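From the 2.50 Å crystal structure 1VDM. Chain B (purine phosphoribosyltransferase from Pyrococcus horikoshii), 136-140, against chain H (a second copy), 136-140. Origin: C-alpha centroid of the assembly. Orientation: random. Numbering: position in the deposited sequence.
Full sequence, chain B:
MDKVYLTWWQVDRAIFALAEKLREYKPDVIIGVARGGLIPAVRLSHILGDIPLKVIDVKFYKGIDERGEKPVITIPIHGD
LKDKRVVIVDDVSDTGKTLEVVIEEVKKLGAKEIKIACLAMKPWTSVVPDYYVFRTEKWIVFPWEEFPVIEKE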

# COMPACT_ATOMS: atom_id res chain seq x y z
N THR B 136 10.71 3.68 1.17
CA THR B 136 9.50 3.62 0.36
C THR B 136 9.83 3.70 -1.13
O THR B 136 10.91 4.13 -1.52
CB THR B 136 8.53 4.79 0.71
OG1 THR B 136 7.24 4.56 0.11
CG2 THR B 136 9.08 6.14 0.21
N GLU B 137 8.87 3.29 -1.95
CA GLU B 137 9.03 3.35 -3.39
C GLU B 137 8.18 4.48 -3.95
O GLU B 137 8.42 4.95 -5.06
CB GLU B 137 8.64 2.00 -4.03
CG GLU B 137 9.75 0.95 -3.94
CD GLU B 137 9.29 -0.48 -4.22
OE1 GLU B 137 10.15 -1.39 -4.22
OE2 GLU B 137 8.08 -0.72 -4.43
N LYS B 138 7.21 4.94 -3.17
CA LYS B 138 6.33 6.02 -3.61
C LYS B 138 7.01 7.36 -3.85
O LYS B 138 8.18 7.57 -3.51
CB LYS B 138 5.19 6.22 -2.61
CG LYS B 138 4.16 5.12 -2.59
CD LYS B 138 3.02 5.47 -1.65
CE LYS B 138 1.92 4.41 -1.67
NZ LYS B 138 1.38 4.22 -3.05
N TRP B 139 6.26 8.26 -4.47
CA TRP B 139 6.69 9.61 -4.78
C TRP B 139 6.77 10.34 -3.44
O TRP B 139 5.79 10.36 -2.69
CB TRP B 139 5.63 10.26 -5.69
CG TRP B 139 6.02 11.55 -6.38
CD1 TRP B 139 6.79 12.56 -5.89
CD2 TRP B 139 5.57 11.99 -7.68
NE1 TRP B 139 6.86 13.60 -6.79
CE2 TRP B 139 6.12 13.27 -7.90
CE3 TRP B 139 4.76 11.41 -8.68
CZ2 TRP B 139 5.88 14.00 -9.08
CZ3 TRP B 139 4.53 12.14 -9.85
CH2 TRP B 139 5.08 13.42 -10.04
N ILE B 140 7.93 10.91 -3.12
CA ILE B 140 8.10 11.62 -1.85
C ILE B 140 8.13 13.14 -1.98
O ILE B 140 8.95 13.71 -2.70
CB ILE B 140 9.40 11.23 -1.11
CG1 ILE B 140 9.44 9.72 -0.86
CG2 ILE B 140 9.46 11.95 0.24
CD1 ILE B 140 10.82 9.23 -0.46
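Chain H 136-140: TEKWI

Chain H meets chain B as a second copy of the same segment, and the two stretches pair in near two-fold fashion. In each, residues 136 to 138 are loop or turn and 139 to 140 are strand. Backbone angles match closely: Glu B137 has phi/psi -106/-18 and Glu H137 has -111/-18, while Lys and Trp in both chains have extended, polyproline-like backbone angles.

The register is reciprocal and therefore antiparallel in sense. CA of Glu B137 lies 5.8 Å from CA of Lys H138, and CA of Lys B138 lies 5.8 Å from CA of Glu H137. Glu B137 O and Glu H137 O approach to 4.3 Å near the middle of the contact. The contact is small, burying 273 Å² over both sides.

Hydrogen bonds across the contact come from the backbone to the glutamates. Trp H139 N donates to Glu B137 OE2 at 3.3 Å, and Trp B139 N donates to Glu H137 OE2 at 3.5 Å. Both are weak. Both glutamates point CA-to-CB toward the other stretch, with chi1 m and chi2 t, and this extended shape carries the carboxylate to the partner backbone.

Packing follows from the same reach. Glu B137 OE2 lies 3.2 Å from Lys H138 CA, and Glu H137 OE2 lies 3.4 Å from Lys B138 CA. Each OE1 lies at the edge of the partner indole, near its plane. Glu B137 OE1 is also 3.7 Å from the side-chain CB of Trp H139, and Glu H137 OE1 is 3.6 Å from that of Trp B139.

Lys B138 NZ lies 4.2 Å from Glu H137 OE2, too far for a salt bridge. The counterpart, Lys H138 NZ to Glu B137 OE2, is 6.4 Å apart, so the symmetry fails here.

Within each stretch, Lys B138 N donates to Thr B136 OG1 at 3.3 Å and Lys H138 N donates to Thr H136 OG1 at 3.2 Å, both hydrogen bonds.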

# COMPACT_ATOMS: atom_id res chain seq x y z
N THR H 136 1.18 1.84 -11.22
CA THR H 136 1.85 1.68 -9.94
C THR H 136 3.21 2.37 -9.91
O THR H 136 3.76 2.73 -10.95
CB THR H 136 2.08 0.18 -9.61
OG1 THR H 136 2.43 0.03 -8.22
CG2 THR H 136 3.22 -0.39 -10.48
N GLU H 137 3.73 2.53 -8.70
CA GLU H 137 5.03 3.14 -8.50
C GLU H 137 5.98 2.05 -8.00
O GLU H 137 7.20 2.19 -8.08
CB GLU H 137 4.93 4.28 -7.48
CG GLU H 137 4.34 5.56 -8.07
CD GLU H 137 3.92 6.58 -7.01
OE1 GLU H 137 3.67 7.74 -7.38
OE2 GLU H 137 3.82 6.22 -5.82
N LYS H 138 5.41 0.95 -7.51
CA LYS H 138 6.21 -0.16 -7.01
C LYS H 138 7.13 -0.77 -8.07
O LYS H 138 7.08 -0.44 -9.26
CB LYS H 138 5.31 -1.27 -6.46
CG LYS H 138 4.55 -0.92 -5.19
CD LYS H 138 3.85 -2.15 -4.62
CE LYS H 138 3.07 -1.84 -3.35
NZ LYS H 138 2.27 -3.02 -2.88
N TRP H 139 7.99 -1.66 -7.60
CA TRP H 139 8.94 -2.38 -8.43
C TRP H 139 8.12 -3.44 -9.16
O TRP H 139 7.45 -4.26 -8.50
CB TRP H 139 9.97 -3.05 -7.52
CG TRP H 139 11.20 -3.59 -8.18
CD1 TRP H 139 11.28 -4.26 -9.37
CD2 TRP H 139 12.53 -3.55 -7.65
NE1 TRP H 139 12.58 -4.65 -9.61
CE2 TRP H 139 13.37 -4.23 -8.57
CE3 TRP H 139 13.10 -3.01 -6.48
CZ2 TRP H 139 14.75 -4.37 -8.36
CZ3 TRP H 139 14.47 -3.16 -6.27
CH2 TRP H 139 15.28 -3.83 -7.21
N ILE H 140 8.13 -3.43 -10.49
CA ILE H 140 7.36 -4.42 -11.24
C ILE H 140 8.22 -5.54 -11.83
O ILE H 140 9.16 -5.30 -12.57
CB ILE H 140 6.56 -3.81 -12.43
CG1 ILE H 140 5.66 -2.67 -11.94
CG2 ILE H 140 5.71 -4.91 -13.09
CD1 ILE H 140 5.20 -1.75 -13.05